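Local coordinates for glycerate dehydrogenase related protein (Thermoplasma acidophilum, PDB 3GVX) that probably reduces glyoxylate or hydroxypyruvate with a nicotinamide cofactor, as a member of the D-isomer specific 2-hydroxyacid dehydrogenase family, at residues S166-F171 against N192-A197; V177-P182 against D212-P217; A199-T204 against R226-Y231; R147-T152 against V160-E165. One frame throughout, in Å; residues are numbered along the deposited sequence.

Contact 1: S166-F171 against N192-A197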
# COMPACT_ATOMS: atom_id res chain seq x y z
N SER B 166 -25.52 8.88 -3.18
CA SER B 166 -25.48 8.76 -4.60
C SER B 166 -24.04 8.82 -5.01
O SER B 166 -23.17 9.17 -4.21
CB SER B 166 -26.26 9.91 -5.23
OG SER B 166 -25.83 11.15 -4.70
N PRO B 167 -23.75 8.46 -6.25
CA PRO B 167 -22.38 8.49 -6.76
C PRO B 167 -21.88 9.94 -6.79
O PRO B 167 -20.71 10.20 -6.51
CB PRO B 167 -22.53 7.88 -8.15
CG PRO B 167 -23.66 6.92 -7.97
CD PRO B 167 -24.64 7.72 -7.17
N ALA B 168 -22.77 10.88 -7.09
CA ALA B 168 -22.38 12.29 -7.12
C ALA B 168 -21.99 12.71 -5.71
O ALA B 168 -21.02 13.44 -5.52
CB ALA B 168 -23.52 13.17 -7.66
N ASP B 169 -22.74 12.24 -4.73
CA ASP B 169 -22.45 12.56 -3.34
C ASP B 169 -21.10 11.96 -2.93
O ASP B 169 -20.36 12.55 -2.15
CB ASP B 169 -23.57 12.06 -2.42
CG ASP B 169 -23.24 12.21 -0.94
OD1 ASP B 169 -22.77 13.29 -0.54
OD2 ASP B 169 -23.46 11.26 -0.17
N LEU B 170 -20.79 10.78 -3.47
CA LEU B 170 -19.52 10.12 -3.18
C LEU B 170 -18.37 10.94 -3.74
O LEU B 170 -17.41 11.23 -3.04
CB LEU B 170 -19.50 8.70 -3.77
CG LEU B 170 -18.23 7.88 -3.50
CD1 LEU B 170 -18.32 7.15 -2.16
CD2 LEU B 170 -18.06 6.90 -4.65
N PHE B 171 -18.46 11.32 -5.01
CA PHE B 171 -17.42 12.14 -5.64
C PHE B 171 -17.19 13.42 -4.86
O PHE B 171 -16.07 13.89 -4.72
CB PHE B 171 -17.79 12.49 -7.09
CG PHE B 171 -17.41 11.43 -8.08
CD1 PHE B 171 -17.92 10.14 -7.97
CD2 PHE B 171 -16.51 11.70 -9.10
CE1 PHE B 171 -17.53 9.14 -8.86
CE2 PHE B 171 -16.11 10.70 -9.99
CZ PHE B 171 -16.62 9.42 -9.86
N ASN B 192 -20.26 9.66 -16.01
CA ASN B 192 -20.37 10.58 -17.13
C ASN B 192 -20.09 12.05 -16.82
O ASN B 192 -19.94 12.44 -15.67
CB ASN B 192 -21.75 10.44 -17.80
CG ASN B 192 -22.89 10.76 -16.87
OD1 ASN B 192 -22.73 11.47 -15.88
ND2 ASN B 192 -24.08 10.25 -17.20
N SER B 193 -20.01 12.84 -17.89
CA SER B 193 -19.77 14.28 -17.80
C SER B 193 -20.47 14.83 -16.59
O SER B 193 -19.89 15.58 -15.81
CB SER B 193 -20.31 15.00 -19.04
OG SER B 193 -19.53 14.76 -20.20
N ARG B 194 -21.73 14.46 -16.44
CA ARG B 194 -22.51 14.96 -15.32
C ARG B 194 -22.00 14.52 -13.96
O ARG B 194 -21.99 15.32 -13.02
CB ARG B 194 -23.97 14.57 -15.46
CG ARG B 194 -24.85 15.50 -14.66
CD ARG B 194 -26.00 14.79 -13.98
NE ARG B 194 -25.56 13.70 -13.10
CZ ARG B 194 -24.75 13.83 -12.05
NH1 ARG B 194 -24.25 15.02 -11.72
NH2 ARG B 194 -24.47 12.77 -11.30
N LEU B 195 -21.59 13.26 -13.83
CA LEU B 195 -21.07 12.78 -12.55
C LEU B 195 -19.68 13.37 -12.27
O LEU B 195 -19.40 13.81 -11.16
CB LEU B 195 -21.01 11.25 -12.54
CG LEU B 195 -20.26 10.58 -11.38
CD1 LEU B 195 -20.87 10.98 -10.03
CD2 LEU B 195 -20.27 9.07 -11.61
N LEU B 196 -18.83 13.39 -13.29
CA LEU B 196 -17.47 13.93 -13.18
C LEU B 196 -17.39 15.37 -12.69
O LEU B 196 -16.44 15.74 -12.00
CB LEU B 196 -16.73 13.81 -14.51
CG LEU B 196 -16.58 12.38 -15.00
CD1 LEU B 196 -15.85 12.38 -16.34
CD2 LEU B 196 -15.86 11.56 -13.94
N ALA B 197 -18.38 16.17 -13.06
CA ALA B 197 -18.42 17.57 -12.66
C ALA B 197 -18.36 17.71 -11.15
O ALA B 197 -18.12 18.79 -10.64
CB ALA B 197 -19.68 18.25 -13.22

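Contact 2: V177-P182 against D212-P217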
# COMPACT_ATOMS: atom_id res chain seq x y z
N VAL B 177 -11.21 8.18 -5.87
CA VAL B 177 -12.38 7.38 -6.11
C VAL B 177 -11.97 6.11 -6.80
O VAL B 177 -11.28 6.12 -7.82
CB VAL B 177 -13.41 8.09 -6.98
CG1 VAL B 177 -14.41 7.05 -7.52
CG2 VAL B 177 -14.12 9.18 -6.18
N LEU B 178 -12.40 5.00 -6.21
CA LEU B 178 -12.11 3.72 -6.80
C LEU B 178 -13.38 3.12 -7.36
O LEU B 178 -14.41 3.05 -6.69
CB LEU B 178 -11.52 2.77 -5.77
CG LEU B 178 -11.26 1.46 -6.49
CD1 LEU B 178 -9.76 1.29 -6.77
CD2 LEU B 178 -11.85 0.32 -5.67
N ILE B 179 -13.32 2.67 -8.60
CA ILE B 179 -14.48 2.06 -9.20
C ILE B 179 -14.31 0.56 -9.17
O ILE B 179 -13.42 0.00 -9.79
CB ILE B 179 -14.70 2.52 -10.63
CG1 ILE B 179 -14.79 4.05 -10.65
CG2 ILE B 179 -15.97 1.87 -11.19
CD1 ILE B 179 -14.60 4.66 -12.00
N ALA B 180 -15.18 -0.09 -8.41
CA ALA B 180 -15.16 -1.53 -8.28
C ALA B 180 -16.62 -1.99 -8.21
O ALA B 180 -17.04 -2.63 -7.26
CB ALA B 180 -14.43 -1.90 -7.03
N ILE B 181 -17.38 -1.65 -9.24
CA ILE B 181 -18.78 -2.00 -9.29
C ILE B 181 -19.07 -2.84 -10.54
O ILE B 181 -18.47 -2.63 -11.59
CB ILE B 181 -19.64 -0.71 -9.30
CG1 ILE B 181 -21.06 -1.00 -8.81
CG2 ILE B 181 -19.61 -0.07 -10.69
CD1 ILE B 181 -21.81 0.22 -8.35
N PRO B 182 -19.98 -3.81 -10.42
CA PRO B 182 -20.33 -4.67 -11.56
C PRO B 182 -21.00 -3.89 -12.69
O PRO B 182 -21.73 -2.93 -12.46
CB PRO B 182 -21.26 -5.70 -10.93
CG PRO B 182 -20.78 -5.77 -9.52
CD PRO B 182 -20.59 -4.32 -9.19
N ASP B 212 -16.66 -0.18 -19.56
CA ASP B 212 -17.99 0.31 -19.90
C ASP B 212 -18.82 0.93 -18.80
O ASP B 212 -19.89 1.48 -19.08
CB ASP B 212 -18.76 -0.79 -20.65
CG ASP B 212 -18.17 -1.04 -22.02
OD1 ASP B 212 -18.02 -0.06 -22.77
OD2 ASP B 212 -17.84 -2.19 -22.35
N VAL B 213 -18.35 0.87 -17.56
CA VAL B 213 -19.08 1.51 -16.49
C VAL B 213 -18.77 2.99 -16.67
O VAL B 213 -19.39 3.87 -16.07
CB VAL B 213 -18.62 1.03 -15.09
CG1 VAL B 213 -19.33 1.83 -14.00
CG2 VAL B 213 -18.91 -0.47 -14.93
N VAL B 214 -17.80 3.26 -17.54
CA VAL B 214 -17.41 4.63 -17.84
C VAL B 214 -17.62 5.03 -19.30
O VAL B 214 -17.26 4.30 -20.23
CB VAL B 214 -15.91 4.91 -17.50
CG1 VAL B 214 -15.51 6.31 -17.99
CG2 VAL B 214 -15.68 4.78 -15.99
N SER B 215 -18.22 6.20 -19.47
CA SER B 215 -18.46 6.77 -20.78
C SER B 215 -17.11 7.20 -21.31
O SER B 215 -16.49 8.13 -20.80
CB SER B 215 -19.37 7.99 -20.68
OG SER B 215 -19.22 8.83 -21.82
N LYS B 216 -16.67 6.50 -22.34
CA LYS B 216 -15.40 6.82 -22.93
C LYS B 216 -15.22 8.27 -23.39
O LYS B 216 -14.26 8.92 -23.00
CB LYS B 216 -15.11 5.88 -24.07
CG LYS B 216 -13.82 6.20 -24.71
CD LYS B 216 -13.30 5.03 -25.46
CE LYS B 216 -12.06 5.43 -26.18
NZ LYS B 216 -11.60 4.35 -27.08
N PRO B 217 -16.13 8.80 -24.23
CA PRO B 217 -15.95 10.19 -24.66
C PRO B 217 -16.04 11.20 -23.52
O PRO B 217 -15.36 12.23 -23.53
CB PRO B 217 -17.06 10.39 -25.69
CG PRO B 217 -17.34 8.98 -26.18
CD PRO B 217 -17.28 8.19 -24.91

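Contact 3: A199-T204 against R226-Y231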
# COMPACT_ATOMS: atom_id res chain seq x y z
N ALA B 199 -16.15 16.20 -9.28
CA ALA B 199 -14.77 15.98 -8.86
C ALA B 199 -14.09 17.14 -8.15
O ALA B 199 -14.04 18.27 -8.63
CB ALA B 199 -13.91 15.53 -10.04
N ARG B 200 -13.59 16.84 -6.96
CA ARG B 200 -12.85 17.81 -6.18
C ARG B 200 -11.62 18.07 -6.98
O ARG B 200 -11.27 17.30 -7.86
CB ARG B 200 -12.36 17.22 -4.87
CG ARG B 200 -13.42 16.85 -3.94
CD ARG B 200 -12.82 16.48 -2.64
NE ARG B 200 -13.86 16.52 -1.64
CZ ARG B 200 -13.67 16.31 -0.35
NH1 ARG B 200 -12.46 16.02 0.10
NH2 ARG B 200 -14.70 16.39 0.48
N LYS B 201 -10.93 19.13 -6.60
CA LYS B 201 -9.69 19.49 -7.26
C LYS B 201 -8.66 18.40 -6.99
O LYS B 201 -8.51 17.93 -5.86
CB LYS B 201 -9.20 20.84 -6.73
CG LYS B 201 -8.77 21.82 -7.82
CD LYS B 201 -9.92 22.15 -8.81
CE LYS B 201 -9.50 23.20 -9.83
NZ LYS B 201 -9.49 22.68 -11.22
N ASN B 202 -7.97 17.97 -8.04
CA ASN B 202 -6.92 16.95 -7.96
C ASN B 202 -7.40 15.53 -7.71
O ASN B 202 -6.64 14.67 -7.25
CB ASN B 202 -5.89 17.31 -6.90
CG ASN B 202 -5.19 18.60 -7.21
OD1 ASN B 202 -4.80 18.86 -8.35
ND2 ASN B 202 -5.02 19.42 -6.20
N LEU B 203 -8.66 15.28 -8.03
CA LEU B 203 -9.24 13.96 -7.84
C LEU B 203 -8.50 12.94 -8.67
O LEU B 203 -8.10 13.23 -9.80
CB LEU B 203 -10.71 13.97 -8.24
CG LEU B 203 -11.29 12.55 -8.36
CD1 LEU B 203 -11.49 11.93 -6.96
CD2 LEU B 203 -12.59 12.61 -9.15
N THR B 204 -8.30 11.77 -8.10
CA THR B 204 -7.65 10.66 -8.79
C THR B 204 -8.68 9.55 -8.86
O THR B 204 -9.27 9.15 -7.85
CB THR B 204 -6.42 10.16 -8.04
OG1 THR B 204 -5.47 11.22 -7.92
CG2 THR B 204 -5.77 9.00 -8.81
N ARG B 226 -10.53 19.36 -17.32
CA ARG B 226 -10.06 19.20 -15.97
C ARG B 226 -8.71 18.47 -15.88
O ARG B 226 -8.63 17.34 -15.40
CB ARG B 226 -11.10 18.42 -15.20
CG ARG B 226 -10.76 18.39 -13.79
CD ARG B 226 -10.85 19.80 -13.31
NE ARG B 226 -12.07 19.89 -12.55
CZ ARG B 226 -12.15 19.45 -11.31
NH1 ARG B 226 -11.08 18.93 -10.74
NH2 ARG B 226 -13.31 19.46 -10.68
N SER B 227 -7.65 19.14 -16.31
CA SER B 227 -6.30 18.58 -16.31
C SER B 227 -5.65 18.19 -14.97
O SER B 227 -4.56 17.63 -14.97
CB SER B 227 -5.34 19.52 -17.05
OG SER B 227 -5.05 20.67 -16.29
N ASP B 228 -6.29 18.51 -13.85
CA ASP B 228 -5.74 18.16 -12.53
C ASP B 228 -6.21 16.76 -12.15
O ASP B 228 -5.66 16.12 -11.26
CB ASP B 228 -6.23 19.15 -11.48
CG ASP B 228 -7.73 19.29 -11.50
OD1 ASP B 228 -8.27 19.61 -12.58
OD2 ASP B 228 -8.38 19.09 -10.46
N VAL B 229 -7.24 16.30 -12.84
CA VAL B 229 -7.81 14.98 -12.58
C VAL B 229 -7.08 13.90 -13.35
O VAL B 229 -6.75 14.06 -14.52
CB VAL B 229 -9.31 14.95 -12.94
CG1 VAL B 229 -9.87 13.54 -12.74
CG2 VAL B 229 -10.07 15.95 -12.07
N TRP B 230 -6.82 12.80 -12.66
CA TRP B 230 -6.14 11.69 -13.30
C TRP B 230 -7.05 10.50 -13.33
O TRP B 230 -7.94 10.34 -12.51
CB TRP B 230 -4.83 11.34 -12.57
CG TRP B 230 -3.72 12.22 -12.98
CD1 TRP B 230 -3.67 13.57 -12.86
CD2 TRP B 230 -2.50 11.83 -13.63
NE1 TRP B 230 -2.50 14.06 -13.37
CE2 TRP B 230 -1.75 13.01 -13.85
CE3 TRP B 230 -1.96 10.60 -14.03
CZ2 TRP B 230 -0.49 13.00 -14.46
CZ3 TRP B 230 -0.70 10.59 -14.63
CH2 TRP B 230 0.02 11.78 -14.84
N TYR B 231 -6.80 9.65 -14.31
CA TYR B 231 -7.59 8.45 -14.47
C TYR B 231 -6.63 7.29 -14.54
O TYR B 231 -5.87 7.17 -15.49
CB TYR B 231 -8.42 8.54 -15.75
CG TYR B 231 -9.31 7.35 -15.98
CD1 TYR B 231 -10.27 6.98 -15.05
CD2 TYR B 231 -9.21 6.60 -17.15
CE1 TYR B 231 -11.11 5.88 -15.26
CE2 TYR B 231 -10.04 5.50 -17.38
CZ TYR B 231 -10.99 5.15 -16.44
OH TYR B 231 -11.83 4.09 -16.68

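Contact 4: R147-T152 against V160-E165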
# COMPACT_ATOMS: atom_id res chain seq x y z
N ARG B 147 -9.68 7.72 5.15
CA ARG B 147 -11.06 7.74 5.60
C ARG B 147 -11.79 7.08 4.43
O ARG B 147 -11.43 7.31 3.28
CB ARG B 147 -11.50 9.20 5.78
CG ARG B 147 -12.95 9.41 6.13
CD ARG B 147 -13.26 10.93 6.19
NE ARG B 147 -14.59 11.19 6.73
CZ ARG B 147 -14.98 10.79 7.93
NH1 ARG B 147 -14.15 10.12 8.73
NH2 ARG B 147 -16.22 11.05 8.34
N VAL B 148 -12.80 6.27 4.70
CA VAL B 148 -13.48 5.58 3.62
C VAL B 148 -14.95 5.91 3.43
O VAL B 148 -15.75 5.86 4.36
CB VAL B 148 -13.30 4.05 3.75
CG1 VAL B 148 -14.12 3.32 2.70
CG2 VAL B 148 -11.80 3.71 3.60
N ILE B 149 -15.29 6.27 2.20
CA ILE B 149 -16.65 6.60 1.84
C ILE B 149 -17.09 5.56 0.82
O ILE B 149 -16.39 5.26 -0.14
CB ILE B 149 -16.72 8.02 1.27
CG1 ILE B 149 -16.34 9.00 2.39
CG2 ILE B 149 -18.12 8.31 0.72
CD1 ILE B 149 -15.71 10.27 1.92
N ALA B 150 -18.26 4.99 1.07
CA ALA B 150 -18.74 3.96 0.19
C ALA B 150 -20.10 4.26 -0.36
O ALA B 150 -20.98 4.82 0.29
CB ALA B 150 -18.74 2.62 0.89
N TYR B 151 -20.25 3.89 -1.62
CA TYR B 151 -21.51 4.04 -2.27
C TYR B 151 -21.87 2.62 -2.64
O TYR B 151 -21.21 2.01 -3.48
CB TYR B 151 -21.39 4.88 -3.52
CG TYR B 151 -22.63 4.71 -4.34
CD1 TYR B 151 -23.83 5.31 -3.97
CD2 TYR B 151 -22.64 3.84 -5.41
CE1 TYR B 151 -25.02 5.02 -4.63
CE2 TYR B 151 -23.82 3.54 -6.09
CZ TYR B 151 -25.01 4.13 -5.70
OH TYR B 151 -26.17 3.83 -6.37
N THR B 152 -22.90 2.09 -2.01
CA THR B 152 -23.26 0.73 -2.30
C THR B 152 -24.70 0.32 -2.19
O THR B 152 -25.52 0.94 -1.51
CB THR B 152 -22.51 -0.25 -1.41
OG1 THR B 152 -22.81 -1.58 -1.82
CG2 THR B 152 -22.94 -0.06 0.04
N VAL B 160 -15.79 1.20 6.78
CA VAL B 160 -16.42 2.29 6.05
C VAL B 160 -16.85 3.38 7.02
O VAL B 160 -17.59 3.13 7.96
CB VAL B 160 -17.67 1.83 5.30
CG1 VAL B 160 -18.36 3.05 4.70
CG2 VAL B 160 -17.32 0.81 4.22
N ASP B 161 -16.40 4.61 6.79
CA ASP B 161 -16.77 5.68 7.68
C ASP B 161 -18.00 6.45 7.23
O ASP B 161 -18.70 7.04 8.03
CB ASP B 161 -15.59 6.63 7.86
CG ASP B 161 -14.30 5.90 8.16
OD1 ASP B 161 -14.22 5.23 9.21
OD2 ASP B 161 -13.37 5.97 7.34
N VAL B 162 -18.25 6.46 5.93
CA VAL B 162 -19.39 7.19 5.39
C VAL B 162 -20.08 6.47 4.25
O VAL B 162 -19.45 6.00 3.29
CB VAL B 162 -18.97 8.60 4.90
CG1 VAL B 162 -20.21 9.36 4.39
CG2 VAL B 162 -18.25 9.37 6.01
N ILE B 163 -21.39 6.39 4.36
CA ILE B 163 -22.19 5.77 3.33
C ILE B 163 -22.78 6.92 2.57
O ILE B 163 -23.43 7.80 3.16
CB ILE B 163 -23.32 4.95 3.94
CG1 ILE B 163 -22.73 3.93 4.92
CG2 ILE B 163 -24.13 4.30 2.83
CD1 ILE B 163 -23.74 3.16 5.70
N SER B 164 -22.55 6.96 1.27
CA SER B 164 -23.09 8.06 0.50
C SER B 164 -24.49 7.73 -0.02
O SER B 164 -24.94 6.58 0.03
CB SER B 164 -22.14 8.44 -0.64
OG SER B 164 -21.89 7.36 -1.50
N GLU B 165 -25.15 8.75 -0.53
CA GLU B 165 -26.50 8.64 -1.03
C GLU B 165 -26.56 8.43 -2.51
O GLU B 165 -27.53 7.89 -3.03
CB GLU B 165 -27.22 9.92 -0.70
CG GLU B 165 -26.89 10.41 0.67
CD GLU B 165 -27.81 11.51 1.06
OE1 GLU B 165 -28.09 12.37 0.19
OE2 GLU B 165 -28.25 11.53 2.22

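Contact 1: S166-F171 against N192-A197
Leu195 reaches from helix 193-196 to the first turn of helix 167-172 and lays its CD1 methyl over one face of the Phe171 ring. The two helices are neighbours on one side of the parallel sheet of a Rossmann-type NAD-binding domain. The CH-pi geometry is clear: Leu195 CD1 is 4.0 Å from the centroid of the Phe171 ring and 24° off its normal, offset toward the rim. The same methyl presses on backbone, 3.5 Å from Ala168 N, and it also meets Pro167 CB at 4.0 Å. Leu195 CD2 sits 3.9 Å from Phe171 CE1, so both branches of the leucine serve the ring. A chi1 of 169° puts Leu195 CG anti to the backbone N, where it lies near Phe171 CE1 and CZ; the two side chains cross at about a right angle. Leu196 runs alongside Phe171 in the same direction, its CD2 4.1 Å from Phe171 CE2. At the outer margin the bent chain of Arg194 brings NH2 to 3.8 Å from Ala168 CB.

Phe171 and Leu196 also both touch Ile205 of strand 204-207, which places this pair against the sheet. An alanine in place of Phe171 would probably open a gap between the helices and leave the Leu195 methyls without their aromatic partner. Each helix start is fixed by an N-cap side chain: Ser166 OG accepts from Asp169 N, and Asn192 OD1 accepts from Leu195 N at 3.0 Å, with the donor nitrogen nearly along the C=O axis of the Asn192 amide.

Contact 2: V177-P182 against D212-P217
Val213 and Ile181 make the closest apolar approach here, with Val213 CG1 3.8 Å from Ile181 CG2 and the two side chains crossing at about a right angle. The same Val213 methyl also faces Ile179, whose CG2 is 4.4 Å away, so one branch of the valine serves two isoleucines. Ile181 CG2 can meet it because it lies between its own backbone N and carbonyl carbon, with CG1 anti to the N (chi1 -158°). A second apolar pair lies alongside: Ile179 CD1 touches Val214 CG2 at 4.1 Å, again with the side chains at roughly a right angle.

Methyl-to-carbonyl contacts add to these. Val213 CG2, anti to its carbonyl carbon, is 4.0 Å from Ile181 O and 4.5 Å from Pro182 O.

In the Rossmann-type fold the first segment is the end of strand 176-179 and the loop it runs into, and the second is the connection that follows the neighbouring parallel strand 204-207, up to the first residues of helix 216-225. Both Ile179 and Val214 also touch Asn207, and Ile181 packs on residues of a glycine-rich GxGxxG pattern, probably the dinucleotide-binding turn.

Polar bonds hold the segments from outside. Pro182 O accepts from Thr187 OG1, and Val214 O from Trp237 NE1. Ser215, the N-cap of helix 216-225, bonds through OG to Asp218 N, while Lys216 NZ forms a salt bridge with Glu244.

Contact 3: A199-T204 against R226-Y231
Arg226 points its CB toward the turn at Arg200-Leu203, and its side chain can be followed from there to two carbonyl groups. CG is anti to the backbone N (chi1 -172°), and bends at chi2 and chi3 then swing the chain over. CD comes near Lys201 NZ, though its place is less sure because it crowds Asp228 OD1; Arg226 NE lies 4.0 Å from Lys201 NZ although both groups are positively charged. The guanidinium has Lys201 CD over one face, 3.9 Å from Arg226 NH1, while the carbonyl oxygens come to its edge. NH1 donates weakly to Arg200 O at 3.3 Å and forms a salt bridge with Asp228 OD2 at 2.7 Å. NH2 donates to Ala199 O, modelled so short, at 2.5 Å, that its exact length is doubtful.

Asp228 links this arginine to the turn. Its OD2 accepts on the anti lone pair from Asn202 N at 2.7 Å, nearly straight at 175°. Lys201 NZ adds a long salt bridge to OD1, whose position is less sure; the aspartate would thereby partly offset two nearby positive charges.

Farther along, Trp230 N donates to Leu203 O at 3.2 Å, in the carbonyl plane, and Val229 CA brings a CA-H...O contact to the same oxygen. Ala199 and Val229 also both pack on Phe222 of helix 216-225. Thr204 pairs with Trp230 in parallel, and helix 216-225 lies between their strands in the sequence: the contact joins the N-terminal ends of the two parallel strands of a beta-alpha-beta crossover, the unit from which a Rossmann-type domain is built.

Contact 4: R147-T152 against V160-E165
Strand 147-151 and segment 160-165 pair in parallel, with Val148 O taking Val162 N, Val162 O taking Ala150 N at 2.7 Å and Ala150 O taking Ser164 N. Val148 O is gripped twice, because Asp161 N also donates to it at 2.8 Å, tilted from the carbonyl plane. Ala150 O has a second donor too: Ser164 OG, 3.2 Å away and above its plane, approaches from the same face as Ser164 N. The hydroxyl gets there because OG lies between the backbone N and the carbonyl carbon (chi1 59°), and this also sets it at the edge of the Tyr151 ring.

Asp161 folds its carboxylate back to the start of strand 147-151, where OD2 accepts from Val148 N at 2.7 Å and 172°, on its anti side. Lys142 forms a salt bridge to the same oxygen. An alanine at Asp161 would probably leave Val148 N without this acceptor and the Lys142 ammonium without its mate.

This is the pair at one edge, within the chain, of a Rossmann-type parallel sheet; the end of strand 147-151 is where such folds often meet the adenosine ribose of the cofactor.

On one face of the pair, Ile149 and Val162 lie side by side, Ile149 CG1 3.7 Å from Val162 CB. On the other, Ala150 CB fits against both methyls of Val160. The extended Arg147 chain lays one guanidinium face over Asp161 CB and brings NH2 to 3.5 Å from Val162 CG2.

Following the chain, contact 4 closes first, tying edge strand 162-163 to strand 147-151; seven residues separate its two segments. The next helix opens contact 1, and strand 176-179 opens contact 2 before helix 193-196 closes contact 1, so these two cross. Contact 3 then opens before contact 2 closes at 212-217, and itself closes at 226-231: contacts 2 and 3 also cross, while 1 and 3 run in series. Contact 1 joins two helices, contact 2 a strand end to the loop before helix 216-225, contact 3 the entries to strands 204-207 and 230-233. Leu170 packs on Ile149, linking contacts 1 and 4; Phe171 meets both Val177 and Leu203, and Val177 N probably bonds to Thr204 O.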